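Local atomic coordinates of GDSL-esterase (Pseudoalteromonas sp., PDB entry 3HP4), a protein that hydrolyses esters as a cold-adapted member of the GDSL (SGNH) hydrolase family, and may, like relatives, act on lysophospholipids. Residues T68-I72 against I178-L182; V96-Q100 against D135-H139. All blocks are in the same frame, centred on the assembly; numbering follows the deposited sequence.

Contact 1: T68-I72 against I178-L182; sequences THVLI and IKKWL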
# COMPACT_ATOMS: atom_id res chain seq x y z
N THR A 68 -5.96 -14.59 2.50
CA THR A 68 -7.21 -14.23 3.12
C THR A 68 -7.50 -12.74 3.13
O THR A 68 -8.61 -12.28 3.36
CB THR A 68 -7.21 -14.75 4.61
OG1 THR A 68 -6.14 -14.17 5.36
CG2 THR A 68 -7.16 -16.29 4.71
N HIS A 69 -6.44 -11.96 2.92
CA HIS A 69 -6.49 -10.50 2.98
C HIS A 69 -5.57 -9.94 1.92
O HIS A 69 -4.50 -10.52 1.63
CB HIS A 69 -5.93 -9.99 4.33
CG HIS A 69 -6.78 -10.39 5.49
ND1 HIS A 69 -6.76 -11.64 6.05
CD2 HIS A 69 -7.71 -9.66 6.15
CE1 HIS A 69 -7.68 -11.67 7.03
NE2 HIS A 69 -8.24 -10.48 7.12
N VAL A 70 -5.96 -8.81 1.34
CA VAL A 70 -5.12 -8.09 0.36
C VAL A 70 -5.05 -6.65 0.80
O VAL A 70 -6.10 -6.04 1.06
CB VAL A 70 -5.71 -8.19 -1.06
CG1 VAL A 70 -4.94 -7.32 -2.02
CG2 VAL A 70 -5.67 -9.66 -1.59
N LEU A 71 -3.86 -6.11 0.88
CA LEU A 71 -3.63 -4.70 1.26
C LEU A 71 -2.99 -4.01 0.10
O LEU A 71 -1.85 -4.31 -0.27
CB LEU A 71 -2.70 -4.71 2.50
CG LEU A 71 -2.59 -3.43 3.33
CD1 LEU A 71 -1.88 -3.69 4.68
CD2 LEU A 71 -1.83 -2.38 2.54
N ILE A 72 -3.74 -3.09 -0.53
CA ILE A 72 -3.29 -2.34 -1.70
C ILE A 72 -2.64 -1.05 -1.29
O ILE A 72 -3.23 -0.27 -0.52
CB ILE A 72 -4.50 -2.10 -2.60
CG1 ILE A 72 -5.06 -3.42 -3.09
CG2 ILE A 72 -4.09 -1.19 -3.78
CD1 ILE A 72 -6.50 -3.27 -3.65
N ILE A 178 -2.92 -2.38 10.61
CA ILE A 178 -3.35 -3.76 10.36
C ILE A 178 -4.16 -4.27 11.53
O ILE A 178 -5.20 -4.91 11.35
CB ILE A 178 -2.16 -4.65 10.00
CG1 ILE A 178 -1.69 -4.25 8.59
CG2 ILE A 178 -2.57 -6.14 10.04
CD1 ILE A 178 -0.37 -4.86 8.21
N LYS A 179 -3.72 -3.96 12.76
CA LYS A 179 -4.46 -4.43 13.91
C LYS A 179 -5.87 -3.85 13.92
O LYS A 179 -6.82 -4.58 14.16
CB LYS A 179 -3.73 -4.04 15.18
CG LYS A 179 -4.50 -4.45 16.44
CD LYS A 179 -3.65 -4.13 17.68
CE LYS A 179 -4.43 -4.25 19.00
NZ LYS A 179 -3.53 -3.98 20.18
N LYS A 180 -5.98 -2.54 13.62
CA LYS A 180 -7.31 -1.92 13.59
C LYS A 180 -8.15 -2.51 12.48
O LYS A 180 -9.34 -2.71 12.70
CB LYS A 180 -7.15 -0.41 13.42
CG LYS A 180 -6.62 0.25 14.72
CD LYS A 180 -6.19 1.67 14.43
CE LYS A 180 -5.60 2.30 15.73
NZ LYS A 180 -4.96 3.62 15.39
N TRP A 181 -7.57 -2.80 11.32
CA TRP A 181 -8.34 -3.44 10.27
C TRP A 181 -8.87 -4.79 10.68
O TRP A 181 -10.05 -5.11 10.50
CB TRP A 181 -7.41 -3.59 9.07
CG TRP A 181 -8.00 -4.29 7.88
CD1 TRP A 181 -9.34 -4.32 7.52
CD2 TRP A 181 -7.28 -5.00 6.90
NE1 TRP A 181 -9.45 -5.00 6.30
CE2 TRP A 181 -8.23 -5.40 5.90
CE3 TRP A 181 -5.91 -5.24 6.71
CZ2 TRP A 181 -7.82 -6.09 4.77
CZ3 TRP A 181 -5.54 -5.97 5.51
CH2 TRP A 181 -6.53 -6.32 4.61
N LEU A 182 -8.02 -5.64 11.27
CA LEU A 182 -8.42 -7.02 11.54
C LEU A 182 -9.30 -7.14 12.78
O LEU A 182 -9.87 -8.22 13.05
CB LEU A 182 -7.18 -7.88 11.68
CG LEU A 182 -6.27 -7.99 10.47
CD1 LEU A 182 -5.09 -8.90 10.78
CD2 LEU A 182 -6.98 -8.49 9.25
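Trp181 lays the six-membered part of its indole across the side chains of His69 and Leu71 and the carbonyl oxygen of Val70, and one face of it receives the edge of the His69 imidazole. The two rings form a T-shaped pair, with centroids 5.2 Å apart and planes at 89°, and His69 CB comes within 3.7 Å of Trp181 CH2. The same CH2 lies 3.6 Å from Val70 O, so the indole tip reaches right down to the strand. His69 and Leu71, two residues apart on strand 69-73, both direct CA-to-CB toward the helix, while Val70 between them points away, to the side where Ser99 of helix 85-101 packs. Leu71 CD1 meets Ile178 CG1 at 4.0 Å, and at the other end Leu182 CD2 sits 3.2 Å from His69 NE2, a tight packing approach. The segment axes pass 11.9 Å apart at 134°, a gap spanned by these large side chains. This is one of the two helix-sheet interfaces of the three-layer alpha-beta-alpha sandwich of SGNH hydrolases: the C-terminal helix 166-183 covers the parallel sheet near its middle strand, and Trp181 also stacks on His139 beside it. No hydrogen bond joins the two segments; the imidazole is instead held by the residue just before the strand, His69 ND1 sharing a 2.7 Å hydrogen bond with Thr68 OG1. Helix and sheet are thus joined here by ring packing and apolar contact.

Contact 2: V96-Q100 against D135-H139; sequences VKKSQ and DTNAH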
# COMPACT_ATOMS: atom_id res chain seq x y z
N VAL A 96 -9.66 -4.24 -6.29
CA VAL A 96 -10.43 -4.59 -5.09
C VAL A 96 -11.44 -5.66 -5.40
O VAL A 96 -11.56 -6.65 -4.65
CB VAL A 96 -11.12 -3.32 -4.56
CG1 VAL A 96 -12.05 -3.70 -3.45
CG2 VAL A 96 -10.06 -2.31 -4.04
N LYS A 97 -12.18 -5.54 -6.49
CA LYS A 97 -13.22 -6.50 -6.79
C LYS A 97 -12.65 -7.86 -7.11
O LYS A 97 -13.23 -8.88 -6.72
CB LYS A 97 -14.16 -6.04 -7.90
CG LYS A 97 -14.98 -4.87 -7.39
CD LYS A 97 -16.06 -4.46 -8.34
CE LYS A 97 -17.07 -3.51 -7.65
NZ LYS A 97 -18.23 -3.28 -8.57
N LYS A 98 -11.49 -7.95 -7.77
CA LYS A 98 -10.86 -9.26 -8.02
C LYS A 98 -10.45 -9.90 -6.69
O LYS A 98 -10.67 -11.10 -6.47
CB LYS A 98 -9.61 -9.08 -8.88
CG LYS A 98 -9.80 -8.91 -10.33
CD LYS A 98 -8.39 -8.78 -10.98
CE LYS A 98 -8.47 -8.53 -12.49
NZ LYS A 98 -8.94 -9.71 -13.24
N SER A 99 -9.89 -9.11 -5.79
CA SER A 99 -9.52 -9.65 -4.49
C SER A 99 -10.73 -10.16 -3.71
O SER A 99 -10.69 -11.27 -3.13
CB SER A 99 -8.75 -8.61 -3.68
OG SER A 99 -7.59 -8.14 -4.35
N GLN A 100 -11.81 -9.38 -3.69
CA GLN A 100 -13.01 -9.78 -2.98
C GLN A 100 -13.64 -11.01 -3.61
O GLN A 100 -14.14 -11.89 -2.89
CB GLN A 100 -14.00 -8.60 -2.95
CG GLN A 100 -13.48 -7.45 -2.10
CD GLN A 100 -14.37 -6.23 -2.16
OE1 GLN A 100 -15.05 -5.99 -3.19
NE2 GLN A 100 -14.39 -5.43 -1.10
N ASP A 135 -17.57 2.55 -2.82
CA ASP A 135 -18.08 1.70 -3.94
C ASP A 135 -17.93 0.22 -3.63
O ASP A 135 -18.74 -0.58 -4.10
CB ASP A 135 -17.31 2.04 -5.23
CG ASP A 135 -17.77 3.36 -5.88
OD1 ASP A 135 -18.66 4.02 -5.35
OD2 ASP A 135 -17.21 3.76 -6.93
N THR A 136 -16.91 -0.16 -2.89
CA THR A 136 -16.52 -1.57 -2.76
C THR A 136 -16.55 -2.04 -1.35
O THR A 136 -16.37 -3.25 -1.13
CB THR A 136 -15.10 -1.78 -3.23
OG1 THR A 136 -14.16 -1.01 -2.43
CG2 THR A 136 -14.91 -1.39 -4.70
N ASN A 137 -16.62 -1.18 -0.35
CA ASN A 137 -16.46 -1.54 1.07
C ASN A 137 -15.04 -1.94 1.42
O ASN A 137 -14.85 -2.48 2.51
CB ASN A 137 -17.48 -2.51 1.63
CG ASN A 137 -17.70 -2.26 3.12
OD1 ASN A 137 -17.62 -1.13 3.65
ND2 ASN A 137 -17.92 -3.34 3.82
N ALA A 138 -14.07 -1.70 0.57
CA ALA A 138 -12.68 -1.92 1.00
C ALA A 138 -12.40 -1.06 2.19
O ALA A 138 -12.82 0.11 2.27
CB ALA A 138 -11.73 -1.54 -0.11
N HIS A 139 -11.58 -1.51 3.09
CA HIS A 139 -11.16 -0.84 4.31
C HIS A 139 -10.12 0.24 3.97
O HIS A 139 -9.05 -0.14 3.43
CB HIS A 139 -10.51 -1.91 5.25
CG HIS A 139 -10.14 -1.32 6.56
ND1 HIS A 139 -8.85 -1.02 6.95
CD2 HIS A 139 -10.95 -0.96 7.57
CE1 HIS A 139 -8.90 -0.42 8.15
NE2 HIS A 139 -10.16 -0.42 8.56
O HOH W 1 -19.56 -1.66 -6.77
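Asp135, in the last turn of helix 119-136, takes part through its backbone: a water accepts from Lys97 NZ at 2.8 Å and donates to Asp135 O at 3.0 Å, bridging the two helices at their solvent side. Thr136 follows and is the centre of the contact. Its CG2 lies 4.2 Å from Lys97 CE, its OG1 rests 3.6 Å from Val96 CG1, and its carbonyl O accepts from Gln100 NE2 at 2.9 Å, nearly in line with the N-H (168°). With the helix ending here, that carbonyl can be taken by a side chain from the neighbouring helix. Helices 85-101 and 119-136 lie in the same layer of the alpha-beta-alpha sandwich, linked in sequence through strand 105-109. Asn137 then breaks the helix with a positive phi of 70°, turning the chain toward the sheet. Thr136 OG1, also bonded back to Ile132 O, accepts from Ala138 N at 3.1 Å, an ST turn that fixes the bend. Ala138 is buried, its CB 4.0 Å from Val96 CG1, and from there His139 starts edge strand 139-141, pairing through its backbone with Thr106 and Leu108.

In the fold
Contact 1 is buried, contact 2 only partly so, and their centres are 12 Å apart. Between them they sample both faces of the parallel sheet: 178-182 packs on one, helix 85-101 of contact 2 on the other. The middle strand serves both sides, since Val70 CG1 touches Ser99 OG at 3.6 Å and Ile72 CD1 touches Val96 CG2 at 3.7 Å. A second link runs through the edge strand, where the ring of His139 stacks on that of Trp181. Contact 1 relies on aromatic and aliphatic surfaces, whereas contact 2, reaching solvent at a helix end, adds a direct hydrogen bond and a water bridge to a small apolar patch.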